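Spermidine/putrescine ABC transporter, periplasmic binding protein (Treponema pallidum, PDB 2V84) probably binds polyamines such as spermidine and putrescine in the periplasm, as the receptor lipoprotein of an ABC uptake system. Local coordinates at residues A132-N137 with F246-V251; S149-K154 with P202-F207; G70-D75 with C261-A266; Y35-L40 with L289-F294. All blocks are in the same frame, centred on the assembly; numbering follows the deposited sequence.

Interaction 1 (A132-N137 with F246-V251); sequences AGIAVN and FIPQDV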
loop_
_atom_site.group_PDB
_atom_site.type_symbol
_atom_site.label_atom_id
_atom_site.label_comp_id
_atom_site.label_asym_id
_atom_site.label_seq_id
_atom_site.Cartn_x
_atom_site.Cartn_y
_atom_site.Cartn_z
ATOM N N ALA A 132 1.710 5.916 -0.974
ATOM C CA ALA A 132 2.406 6.667 0.067
ATOM C C ALA A 132 2.621 8.062 -0.467
ATOM O O ALA A 132 2.633 8.302 -1.673
ATOM C CB ALA A 132 3.744 6.019 0.402
ATOM N N GLY A 133 2.791 9.004 0.435
ATOM C CA GLY A 133 3.087 10.361 0.016
ATOM C C GLY A 133 3.915 11.037 1.088
ATOM O O GLY A 133 4.696 10.387 1.788
ATOM N N ILE A 134 3.755 12.351 1.201
ATOM C CA ILE A 134 4.562 13.143 2.124
ATOM C C ILE A 134 3.627 14.001 2.946
ATOM O O ILE A 134 2.720 14.624 2.398
ATOM C CB ILE A 134 5.553 14.081 1.338
ATOM C CG1 ILE A 134 6.420 13.267 0.364
ATOM C CG2 ILE A 134 6.429 14.905 2.309
ATOM C CD1 ILE A 134 7.109 14.115 -0.713
ATOM N N ALA A 135 3.872 14.029 4.254
ATOM C CA ALA A 135 3.189 14.931 5.169
ATOM C C ALA A 135 4.140 16.065 5.530
ATOM O O ALA A 135 5.297 15.834 5.843
ATOM C CB ALA A 135 2.739 14.191 6.414
ATOM N N VAL A 136 3.647 17.307 5.497
ATOM C CA VAL A 136 4.475 18.440 5.857
ATOM C C VAL A 136 3.753 19.154 6.978
ATOM O O VAL A 136 2.547 19.340 6.886
ATOM C CB VAL A 136 4.670 19.433 4.704
ATOM C CG1 VAL A 136 5.416 20.651 5.198
ATOM C CG2 VAL A 136 5.480 18.779 3.567
ATOM N N ASN A 137 4.491 19.509 8.026
ATOM C CA ASN A 137 3.979 20.348 9.109
ATOM C C ASN A 137 4.096 21.811 8.640
ATOM O O ASN A 137 5.195 22.370 8.597
ATOM C CB ASN A 137 4.778 20.078 10.401
ATOM C CG ASN A 137 4.342 20.953 11.560
ATOM O OD1 ASN A 137 3.813 22.033 11.351
ATOM N ND2 ASN A 137 4.570 20.490 12.797
ATOM N N PHE A 246 0.460 15.164 0.714
ATOM C CA PHE A 246 0.328 15.107 -0.743
ATOM C C PHE A 246 1.116 13.948 -1.303
ATOM O O PHE A 246 2.137 13.550 -0.755
ATOM C CB PHE A 246 0.824 16.410 -1.409
ATOM C CG PHE A 246 2.180 16.850 -0.942
ATOM C CD1 PHE A 246 2.313 17.640 0.197
ATOM C CD2 PHE A 246 3.319 16.514 -1.652
ATOM C CE1 PHE A 246 3.573 18.046 0.649
ATOM C CE2 PHE A 246 4.571 16.909 -1.217
ATOM C CZ PHE A 246 4.703 17.682 -0.055
ATOM N N ILE A 247 0.638 13.415 -2.417
ATOM C CA ILE A 247 1.423 12.499 -3.228
ATOM C C ILE A 247 1.939 13.386 -4.360
ATOM O O ILE A 247 1.131 13.998 -5.053
ATOM C CB ILE A 247 0.535 11.359 -3.785
ATOM C CG1 ILE A 247 -0.114 10.577 -2.637
ATOM C CG2 ILE A 247 1.333 10.460 -4.759
ATOM C CD1 ILE A 247 -1.528 10.060 -2.928
ATOM N N PRO A 248 3.280 13.496 -4.536
ATOM C CA PRO A 248 3.828 14.378 -5.553
ATOM C C PRO A 248 3.236 14.105 -6.945
ATOM O O PRO A 248 3.189 12.948 -7.378
ATOM C CB PRO A 248 5.323 14.057 -5.508
ATOM C CG PRO A 248 5.539 13.688 -4.063
ATOM C CD PRO A 248 4.343 12.856 -3.734
ATOM N N GLN A 249 2.779 15.167 -7.605
ATOM C CA GLN A 249 2.002 15.057 -8.848
ATOM C C GLN A 249 2.804 15.414 -10.100
ATOM O O GLN A 249 2.318 15.216 -11.225
ATOM C CB GLN A 249 0.739 15.930 -8.763
ATOM C CG GLN A 249 -0.258 15.531 -7.664
ATOM C CD GLN A 249 -0.943 14.188 -7.906
ATOM O OE1 GLN A 249 -1.599 13.985 -8.923
ATOM N NE2 GLN A 249 -0.796 13.275 -6.967
ATOM N N ASP A 250 4.023 15.932 -9.917
ATOM C CA ASP A 250 4.851 16.360 -11.053
ATOM C C ASP A 250 5.685 15.220 -11.650
ATOM O O ASP A 250 6.380 15.409 -12.646
ATOM C CB ASP A 250 5.714 17.585 -10.689
ATOM C CG ASP A 250 6.841 17.260 -9.707
ATOM O OD1 ASP A 250 6.622 16.497 -8.727
ATOM O OD2 ASP A 250 7.951 17.808 -9.916
ATOM N N VAL A 251 5.584 14.040 -11.040
ATOM C CA VAL A 251 6.292 12.831 -11.454
ATOM C C VAL A 251 5.369 11.621 -11.303
ATOM O O VAL A 251 4.308 11.735 -10.696
ATOM C CB VAL A 251 7.596 12.595 -10.621
ATOM C CG1 VAL A 251 8.607 13.715 -10.856
ATOM C CG2 VAL A 251 7.280 12.443 -9.153
#
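The carbonyl O of Phe246 takes the shortest polar bond between the two segments, 2.8 Å from Ile134 N and nearly straight at the hydrogen (164°). Its mate runs the other way, Phe246 N to Ile134 O at 2.9 Å, and the two make Ile134 and Phe246 an antiparallel hydrogen-bonded pair. Gly133 CA adds a CA-H...O contact to Phe246 O at 3.4 Å.

Both side chains of the pair emerge on the same face of the sheet. Phe246 holds CG between its backbone N and carbonyl carbon (chi1 50°), which folds the ring back toward strand 125-137. There Ile134 CB sits over a ring face, 4.2 Å from the centroid, a CH-pi contact. Val136 CG2 instead meets the ring at its edge, 3.6 Å from CE1. The end of Ile134 continues past the ring: CD1 lies 3.8 Å from Phe246 CE2 and 3.7 Å from Pro248 CG, and Trp148 touches both Ile134 and Pro248.

Past the bridge the second segment leaves the sheet, and the side-chain amide of Gln249 donates to Ile247 O within its own segment. Ala132 lies beside Glu168, predicted to bind spermidine, which puts this inner strand of the mixed sheet, in one lobe of a periplasmic binding protein, next to the presumed ligand cleft.

Interaction 2 (S149-K154 with P202-F207); sequences SIFSRK and PNLVKF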
loop_
_atom_site.group_PDB
_atom_site.type_symbol
_atom_site.label_atom_id
_atom_site.label_comp_id
_atom_site.label_asym_id
_atom_site.label_seq_id
_atom_site.Cartn_x
_atom_site.Cartn_y
_atom_site.Cartn_z
ATOM N N SER A 149 11.879 16.189 -3.892
ATOM C CA SER A 149 13.112 16.895 -3.633
ATOM C C SER A 149 13.039 17.625 -2.299
ATOM O O SER A 149 14.012 18.242 -1.879
ATOM C CB SER A 149 13.430 17.851 -4.771
ATOM O OG SER A 149 13.916 17.098 -5.895
ATOM N N ILE A 150 11.894 17.552 -1.625
ATOM C CA ILE A 150 11.775 18.160 -0.287
ATOM C C ILE A 150 12.773 17.479 0.665
ATOM O O ILE A 150 13.249 18.060 1.638
ATOM C CB ILE A 150 10.323 18.067 0.265
ATOM C CG1 ILE A 150 10.177 18.953 1.515
ATOM C CG2 ILE A 150 9.901 16.593 0.528
ATOM C CD1 ILE A 150 8.743 19.385 1.801
ATOM N N PHE A 151 13.122 16.234 0.357
ATOM C CA PHE A 151 14.076 15.518 1.194
ATOM C C PHE A 151 15.541 15.935 1.010
ATOM O O PHE A 151 16.405 15.528 1.781
ATOM C CB PHE A 151 13.853 13.999 1.064
ATOM C CG PHE A 151 12.519 13.561 1.592
ATOM C CD1 PHE A 151 12.280 13.564 2.965
ATOM C CD2 PHE A 151 11.492 13.153 0.719
ATOM C CE1 PHE A 151 11.047 13.173 3.482
ATOM C CE2 PHE A 151 10.261 12.758 1.211
ATOM C CZ PHE A 151 10.030 12.779 2.603
ATOM N N SER A 152 15.808 16.787 0.023
ATOM C CA SER A 152 17.147 17.326 -0.152
ATOM C C SER A 152 17.324 18.687 0.551
ATOM O O SER A 152 18.376 19.318 0.422
ATOM C CB SER A 152 17.477 17.418 -1.639
ATOM O OG SER A 152 16.801 18.527 -2.173
ATOM N N ARG A 153 16.305 19.118 1.300
ATOM C CA ARG A 153 16.352 20.401 2.014
ATOM C C ARG A 153 17.237 20.341 3.244
ATOM O O ARG A 153 16.856 19.768 4.250
ATOM C CB ARG A 153 14.954 20.850 2.421
ATOM C CG ARG A 153 14.187 21.334 1.230
ATOM C CD ARG A 153 12.942 22.056 1.581
ATOM N NE ARG A 153 13.094 23.195 2.498
ATOM C CZ ARG A 153 12.070 23.983 2.784
ATOM N NH1 ARG A 153 10.909 23.765 2.184
ATOM N NH2 ARG A 153 12.186 24.993 3.626
ATOM N N LYS A 154 18.410 20.959 3.147
ATOM C CA LYS A 154 19.383 20.998 4.248
ATOM C C LYS A 154 18.928 21.770 5.485
ATOM O O LYS A 154 19.364 21.444 6.593
ATOM C CB LYS A 154 20.766 21.454 3.756
ATOM C CG LYS A 154 21.430 20.371 2.885
ATOM C CD LYS A 154 22.948 20.513 2.728
ATOM C CE LYS A 154 23.449 19.555 1.631
ATOM N NZ LYS A 154 24.938 19.497 1.467
ATOM N N PRO A 202 21.358 12.120 3.753
ATOM C CA PRO A 202 22.086 12.984 4.692
ATOM C C PRO A 202 21.197 13.910 5.528
ATOM O O PRO A 202 21.637 14.414 6.558
ATOM C CB PRO A 202 22.964 13.841 3.766
ATOM C CG PRO A 202 23.104 13.067 2.559
ATOM C CD PRO A 202 21.786 12.395 2.370
ATOM N N ASN A 203 19.970 14.141 5.073
ATOM C CA ASN A 203 19.035 15.032 5.768
ATOM C C ASN A 203 18.044 14.309 6.654
ATOM O O ASN A 203 17.237 14.945 7.330
ATOM C CB ASN A 203 18.280 15.889 4.761
ATOM C CG ASN A 203 19.201 16.736 3.936
ATOM O OD1 ASN A 203 20.104 17.373 4.461
ATOM N ND2 ASN A 203 18.997 16.729 2.639
ATOM N N LEU A 204 18.111 12.977 6.638
ATOM C CA LEU A 204 17.152 12.125 7.354
ATOM C C LEU A 204 17.637 11.724 8.738
ATOM O O LEU A 204 18.795 11.338 8.896
ATOM C CB LEU A 204 16.900 10.829 6.558
ATOM C CG LEU A 204 16.415 10.943 5.111
ATOM C CD1 LEU A 204 16.178 9.547 4.543
ATOM C CD2 LEU A 204 15.152 11.783 4.964
ATOM N N VAL A 205 16.731 11.741 9.718
ATOM C CA VAL A 205 16.988 11.089 11.018
ATOM C C VAL A 205 17.211 9.597 10.809
ATOM O O VAL A 205 18.139 9.004 11.362
ATOM C CB VAL A 205 15.815 11.318 12.034
ATOM C CG1 VAL A 205 16.004 10.495 13.306
ATOM C CG2 VAL A 205 15.666 12.795 12.365
ATOM N N LYS A 206 16.349 8.985 9.997
ATOM C CA LYS A 206 16.437 7.581 9.705
ATOM C C LYS A 206 15.407 7.232 8.655
ATOM O O LYS A 206 14.621 8.091 8.228
ATOM C CB LYS A 206 16.197 6.738 10.969
ATOM C CG LYS A 206 14.832 6.942 11.615
ATOM C CD LYS A 206 14.790 6.282 12.982
ATOM C CE LYS A 206 13.371 6.149 13.470
ATOM N NZ LYS A 206 13.332 6.075 14.970
ATOM N N PHE A 207 15.453 5.977 8.221
ATOM C CA PHE A 207 14.372 5.371 7.474
ATOM C C PHE A 207 13.440 4.751 8.480
ATOM O O PHE A 207 13.891 4.065 9.395
ATOM C CB PHE A 207 14.918 4.299 6.512
ATOM C CG PHE A 207 15.800 4.863 5.444
ATOM C CD1 PHE A 207 15.245 5.554 4.368
ATOM C CD2 PHE A 207 17.194 4.736 5.530
ATOM C CE1 PHE A 207 16.057 6.098 3.368
ATOM C CE2 PHE A 207 18.022 5.291 4.547
ATOM C CZ PHE A 207 17.442 5.978 3.460
HETATM O O HOH W 1 21.035 17.374 0.538
#
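Asn203 reaches across to the 3-10 turn of residues 149-152 and gives its ND2 to Phe151 O at 3.0 Å. With CG anti to the carbonyl carbon (chi1 -60°), the side chain is directed at the turn, and the acceptor lies close to the amide plane; the bond is fairly straight, 163° at the hydrogen. A water accepts from the same ND2 and donates to Ser152 O, a longer link of 3.3 Å. The other end of the amide, OD1, lies against the aliphatic part of Lys154, whose CG is 3.6 Å away; the extended lysine chain crosses the Asn203 side chain at about a right angle.

This joins the loop that follows strand 125-137 to the start of strand 204-207, which runs parallel to strand 160-162 in the mixed sheet of the lobe. Asn203 and Leu204 both rest on that neighbouring strand, on Met160 and Met162 respectively.

Leu204 also keeps CG anti to its carbonyl carbon, and the CD2 branch comes within 3.9 Å of Phe151 CD1. Ile150 CG2 lies above one face of the Phe151 ring, toward its rim. Within the turn, Ser149 O is gripped twice by Ser152, through its backbone N and, at 2.8 Å, its OG, the hydroxyl arriving in the carbonyl plane on a lone pair.

Interaction 3 (G70-D75 with C261-A266); sequences GASGYD and CIPKGA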
loop_
_atom_site.group_PDB
_atom_site.type_symbol
_atom_site.label_atom_id
_atom_site.label_comp_id
_atom_site.label_asym_id
_atom_site.label_seq_id
_atom_site.Cartn_x
_atom_site.Cartn_y
_atom_site.Cartn_z
ATOM N N GLY A 70 4.938 -25.241 0.911
ATOM C CA GLY A 70 3.866 -25.244 -0.074
ATOM C C GLY A 70 2.511 -24.690 0.346
ATOM O O GLY A 70 1.792 -24.118 -0.482
ATOM N N ALA A 71 2.141 -24.879 1.613
ATOM C CA ALA A 71 0.779 -24.558 2.060
ATOM C C ALA A 71 0.652 -24.175 3.538
ATOM O O ALA A 71 0.863 -24.991 4.448
ATOM C CB ALA A 71 -0.195 -25.681 1.704
ATOM N N SER A 72 0.304 -22.907 3.747
ATOM C CA SER A 72 -0.169 -22.377 5.022
ATOM C C SER A 72 -1.572 -22.929 5.242
ATOM O O SER A 72 -2.106 -23.626 4.384
ATOM C CB SER A 72 -0.295 -20.870 4.886
ATOM O OG SER A 72 -1.325 -20.581 3.947
ATOM N N GLY A 73 -2.205 -22.589 6.360
ATOM C CA GLY A 73 -3.604 -23.001 6.528
ATOM C C GLY A 73 -4.651 -21.975 6.123
ATOM O O GLY A 73 -5.835 -22.180 6.379
ATOM N N TYR A 74 -4.229 -20.879 5.489
ATOM C CA TYR A 74 -5.126 -19.734 5.257
ATOM C C TYR A 74 -6.041 -19.838 4.042
ATOM O O TYR A 74 -5.711 -20.478 3.042
ATOM C CB TYR A 74 -4.347 -18.415 5.219
ATOM C CG TYR A 74 -3.605 -18.159 6.504
ATOM C CD1 TYR A 74 -4.246 -17.594 7.608
ATOM C CD2 TYR A 74 -2.259 -18.486 6.618
ATOM C CE1 TYR A 74 -3.549 -17.375 8.805
ATOM C CE2 TYR A 74 -1.564 -18.265 7.795
ATOM C CZ TYR A 74 -2.211 -17.712 8.880
ATOM O OH TYR A 74 -1.496 -17.491 10.043
ATOM N N ASP A 75 -7.194 -19.189 4.153
ATOM C CA ASP A 75 -8.178 -19.163 3.083
ATOM C C ASP A 75 -8.062 -17.896 2.270
ATOM O O ASP A 75 -8.375 -17.902 1.098
ATOM C CB ASP A 75 -9.582 -19.297 3.653
ATOM C CG ASP A 75 -9.768 -20.598 4.396
ATOM O OD1 ASP A 75 -9.435 -21.642 3.805
ATOM O OD2 ASP A 75 -10.227 -20.578 5.555
ATOM N N CYS A 261 -6.256 -12.857 -2.299
ATOM C CA CYS A 261 -5.836 -14.053 -3.010
ATOM C C CYS A 261 -6.203 -15.256 -2.174
ATOM O O CYS A 261 -6.300 -15.156 -0.935
ATOM C CB CYS A 261 -4.319 -14.035 -3.256
ATOM S SG CYS A 261 -3.788 -12.679 -4.285
ATOM N N ILE A 262 -6.395 -16.398 -2.840
ATOM C CA ILE A 262 -6.700 -17.618 -2.109
ATOM C C ILE A 262 -5.437 -18.487 -2.087
ATOM O O ILE A 262 -4.994 -18.952 -3.144
ATOM C CB ILE A 262 -7.904 -18.371 -2.751
ATOM C CG1 ILE A 262 -9.214 -17.578 -2.565
ATOM C CG2 ILE A 262 -8.008 -19.800 -2.170
ATOM C CD1 ILE A 262 -10.388 -18.160 -3.376
ATOM N N PRO A 263 -4.833 -18.697 -0.885
ATOM C CA PRO A 263 -3.589 -19.480 -0.842
ATOM C C PRO A 263 -3.774 -20.921 -1.302
ATOM O O PRO A 263 -4.817 -21.511 -1.040
ATOM C CB PRO A 263 -3.217 -19.472 0.652
ATOM C CG PRO A 263 -3.879 -18.242 1.203
ATOM C CD PRO A 263 -5.215 -18.232 0.460
ATOM N N LYS A 264 -2.757 -21.485 -1.951
ATOM C CA LYS A 264 -2.758 -22.914 -2.273
ATOM C C LYS A 264 -3.078 -23.718 -1.018
ATOM O O LYS A 264 -2.535 -23.442 0.059
ATOM C CB LYS A 264 -1.420 -23.364 -2.869
ATOM C CG LYS A 264 -1.357 -24.864 -3.135
ATOM C CD LYS A 264 0.022 -25.334 -3.554
ATOM C CE LYS A 264 0.088 -26.842 -3.507
ATOM N NZ LYS A 264 0.819 -27.380 -4.682
ATOM N N GLY A 265 -3.974 -24.691 -1.160
ATOM C CA GLY A 265 -4.375 -25.551 -0.053
ATOM C C GLY A 265 -5.463 -25.009 0.862
ATOM O O GLY A 265 -5.724 -25.589 1.919
ATOM N N ALA A 266 -6.099 -23.902 0.470
ATOM C CA ALA A 266 -7.192 -23.308 1.252
ATOM C C ALA A 266 -8.287 -24.326 1.548
ATOM O O ALA A 266 -8.803 -24.969 0.618
ATOM C CB ALA A 266 -7.785 -22.102 0.510
#
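Pro263 presses its ring against the backbone of Tyr74 and Asp75, with CG 3.4 Å from Tyr74 O and CD 3.2 Å from Asp75 O. Pro263 opens a type II beta turn that runs to Ala266, closed by a bond from Ala266 N to Pro263 O. The turn thus packs, without direct polar bonds, on the loop that leads from helix 60-67 into strand 76-77 of the three-stranded parallel sheet.

Around the proline, Tyr74 CB lies 4.0 Å from Pro263 CG, and Ser72 OG the same distance from Pro263 CB. Ala266 CB touches both Tyr74 O and Asp75 OD1, which lie on the same side of it. Ala71 CB meets Lys264 O, while the lysine chain, with CG anti to the backbone N (chi1 176°), passes Gly70, with CD 3.7 Å from Gly70 O. Within the loop, Ser72 OG receives a weak bond from Tyr74 N.

A second shell sets these groups. The Tyr74 ring stacks on Tyr30, and its OH bonds to Asp55 and Lys66. The carboxylate of Asp75 spans two elements: OD1 accepts from Asn268 N, just before helix 269-279, and OD2 from Tyr28 N in the parallel sheet. Gly265 N is bonded to Glu94. Asp75 O, by contrast, is buried without a hydrogen-bonding partner in the model, facing Pro263 CD and Ile262 CA, the latter 3.6 Å away.

Interaction 4 (Y35-L40 with L289-F294); sequences YTPTSL and LDTFGF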
loop_
_atom_site.group_PDB
_atom_site.type_symbol
_atom_site.label_atom_id
_atom_site.label_comp_id
_atom_site.label_asym_id
_atom_site.label_seq_id
_atom_site.Cartn_x
_atom_site.Cartn_y
_atom_site.Cartn_z
ATOM N N TYR A 35 -5.871 -3.828 8.822
ATOM C CA TYR A 35 -6.257 -3.559 7.409
ATOM C C TYR A 35 -7.687 -3.986 7.037
ATOM O O TYR A 35 -8.398 -3.273 6.313
ATOM C CB TYR A 35 -5.240 -4.189 6.460
ATOM C CG TYR A 35 -5.151 -3.550 5.097
ATOM C CD1 TYR A 35 -5.605 -2.250 4.874
ATOM C CD2 TYR A 35 -4.597 -4.253 4.035
ATOM C CE1 TYR A 35 -5.510 -1.663 3.601
ATOM C CE2 TYR A 35 -4.499 -3.697 2.776
ATOM C CZ TYR A 35 -4.952 -2.411 2.555
ATOM O OH TYR A 35 -4.805 -1.867 1.308
ATOM N N THR A 36 -8.117 -5.129 7.565
ATOM C CA THR A 36 -9.536 -5.465 7.606
ATOM C C THR A 36 -10.166 -4.961 8.929
ATOM O O THR A 36 -9.879 -5.508 10.000
ATOM C CB THR A 36 -9.776 -6.980 7.428
ATOM O OG1 THR A 36 -8.986 -7.480 6.343
ATOM C CG2 THR A 36 -11.226 -7.236 7.137
ATOM N N PRO A 37 -11.008 -3.907 8.858
ATOM C CA PRO A 37 -11.621 -3.318 10.052
ATOM C C PRO A 37 -12.443 -4.345 10.831
ATOM O O PRO A 37 -13.397 -4.922 10.279
ATOM C CB PRO A 37 -12.554 -2.252 9.472
ATOM C CG PRO A 37 -11.972 -1.919 8.146
ATOM C CD PRO A 37 -11.442 -3.214 7.632
ATOM N N THR A 38 -12.084 -4.561 12.101
ATOM C CA THR A 38 -12.749 -5.564 12.941
ATOM C C THR A 38 -14.265 -5.431 12.889
ATOM O O THR A 38 -14.975 -6.429 13.009
ATOM C CB THR A 38 -12.302 -5.498 14.419
ATOM O OG1 THR A 38 -12.366 -4.144 14.866
ATOM C CG2 THR A 38 -10.883 -6.025 14.595
ATOM N N SER A 39 -14.749 -4.204 12.693
ATOM C CA SER A 39 -16.178 -3.933 12.596
ATOM C C SER A 39 -16.819 -4.691 11.442
ATOM O O SER A 39 -17.952 -5.154 11.551
ATOM C CB SER A 39 -16.439 -2.442 12.437
ATOM O OG SER A 39 -15.817 -1.951 11.265
ATOM N N LEU A 40 -16.086 -4.804 10.336
ATOM C CA LEU A 40 -16.528 -5.556 9.176
ATOM C C LEU A 40 -16.424 -7.065 9.403
ATOM O O LEU A 40 -17.282 -7.841 8.943
ATOM C CB LEU A 40 -15.718 -5.125 7.944
ATOM C CG LEU A 40 -16.157 -3.793 7.341
ATOM C CD1 LEU A 40 -15.174 -3.277 6.292
ATOM C CD2 LEU A 40 -17.572 -3.887 6.765
ATOM N N LEU A 289 -13.269 2.052 3.646
ATOM C CA LEU A 289 -12.573 3.266 3.227
ATOM C C LEU A 289 -12.600 4.339 4.298
ATOM O O LEU A 289 -11.592 5.003 4.552
ATOM C CB LEU A 289 -13.172 3.806 1.932
ATOM C CG LEU A 289 -13.100 2.872 0.729
ATOM C CD1 LEU A 289 -13.973 3.432 -0.387
ATOM C CD2 LEU A 289 -11.657 2.624 0.242
ATOM N N ASP A 290 -13.758 4.477 4.939
ATOM C CA ASP A 290 -13.989 5.500 5.962
ATOM C C ASP A 290 -13.150 5.256 7.206
ATOM O O ASP A 290 -12.865 6.195 7.960
ATOM C CB ASP A 290 -15.450 5.486 6.381
ATOM C CG ASP A 290 -16.364 6.163 5.388
ATOM O OD1 ASP A 290 -15.896 6.768 4.407
ATOM O OD2 ASP A 290 -17.585 6.093 5.607
ATOM N N THR A 291 -12.804 3.991 7.450
ATOM C CA THR A 291 -11.985 3.608 8.588
ATOM C C THR A 291 -10.636 4.314 8.516
ATOM O O THR A 291 -10.090 4.682 9.557
ATOM C CB THR A 291 -11.798 2.072 8.683
ATOM O OG1 THR A 291 -13.050 1.451 9.005
ATOM C CG2 THR A 291 -10.787 1.691 9.771
ATOM N N PHE A 292 -10.139 4.533 7.291
ATOM C CA PHE A 292 -8.790 5.054 7.053
ATOM C C PHE A 292 -8.727 6.403 6.339
ATOM O O PHE A 292 -7.636 6.946 6.143
ATOM C CB PHE A 292 -7.961 4.043 6.264
ATOM C CG PHE A 292 -7.867 2.696 6.914
ATOM C CD1 PHE A 292 -7.031 2.497 8.007
ATOM C CD2 PHE A 292 -8.614 1.622 6.427
ATOM C CE1 PHE A 292 -6.948 1.255 8.623
ATOM C CE2 PHE A 292 -8.523 0.384 7.014
ATOM C CZ PHE A 292 -7.693 0.196 8.113
ATOM N N GLY A 293 -9.872 6.941 5.931
ATOM C CA GLY A 293 -9.887 8.190 5.157
ATOM C C GLY A 293 -9.457 7.992 3.716
ATOM O O GLY A 293 -8.907 8.889 3.103
ATOM N N PHE A 294 -9.703 6.791 3.190
ATOM C CA PHE A 294 -9.373 6.432 1.825
ATOM C C PHE A 294 -10.439 6.916 0.850
ATOM O O PHE A 294 -11.626 6.947 1.198
ATOM C CB PHE A 294 -9.349 4.919 1.714
ATOM C CG PHE A 294 -8.200 4.246 2.391
ATOM C CD1 PHE A 294 -6.994 4.902 2.635
ATOM C CD2 PHE A 294 -8.295 2.883 2.684
ATOM C CE1 PHE A 294 -5.920 4.212 3.207
ATOM C CE2 PHE A 294 -7.232 2.188 3.231
ATOM C CZ PHE A 294 -6.055 2.839 3.507
#
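Thr291, near the end of helix 282-292, meets Pro37 side chain to side chain: OG1 approaches the proline ring most closely, 3.6 Å from CG, and CB and CG2 stand slightly farther from the same atom. That OG1 is anti to the carbonyl carbon (chi1 -68°), beside the backbone N, and its hydrogen bond is to Glu287 O one turn back in its own helix.

Phe292 follows, its CE2 3.7 Å from Tyr35 O and 4.3 Å from Pro37 CG. Thr291 CG2 sits over the centre of one face of this ring. Pro37 is itself the N-cap residue of helix 38-48, so the contact sets the start of one helix beside the closing turn of another, in the lobe that carries the three-stranded parallel sheet of this periplasmic binding protein.

Gly293 then leaves helical geometry with positive phi, and the chain folds back and brings Phe294 N to Leu289 O, which already accepts from Phe292 N; the two donors come from opposite faces of its plane. Phe294 comes last. One of its faces is covered by Phe292 CB, and its edge meets that of Tyr35, with CE2 4.2 Å from Tyr35 CE1. The tyrosine OH is bonded to Asp258, and a bound MES molecule, probably from the crystallisation liquor, lies about 4 Å from the Tyr35 side chain.

How the interactions relate
Interactions 1 and 2 adjoin in one lobe, their centres about 14 Å apart: both reach the mixed sheet, and Ile134 and Val136 of the first pack against Ile150 and Phe151 of the second. Interactions 3 and 4 lie in the other lobe, about 24 Å apart between centres and not touching; interaction 3 is about 36 Å from interaction 1, centre to centre. Along the chain the contacts are nested: interaction 4 closes the widest loop, and within it come interactions 3, 1 and 2 in turn. The chain thus builds part of one lobe, crosses to the other and returns, the two-lobed layout of periplasmic binding proteins, in which ligand is held between the lobes.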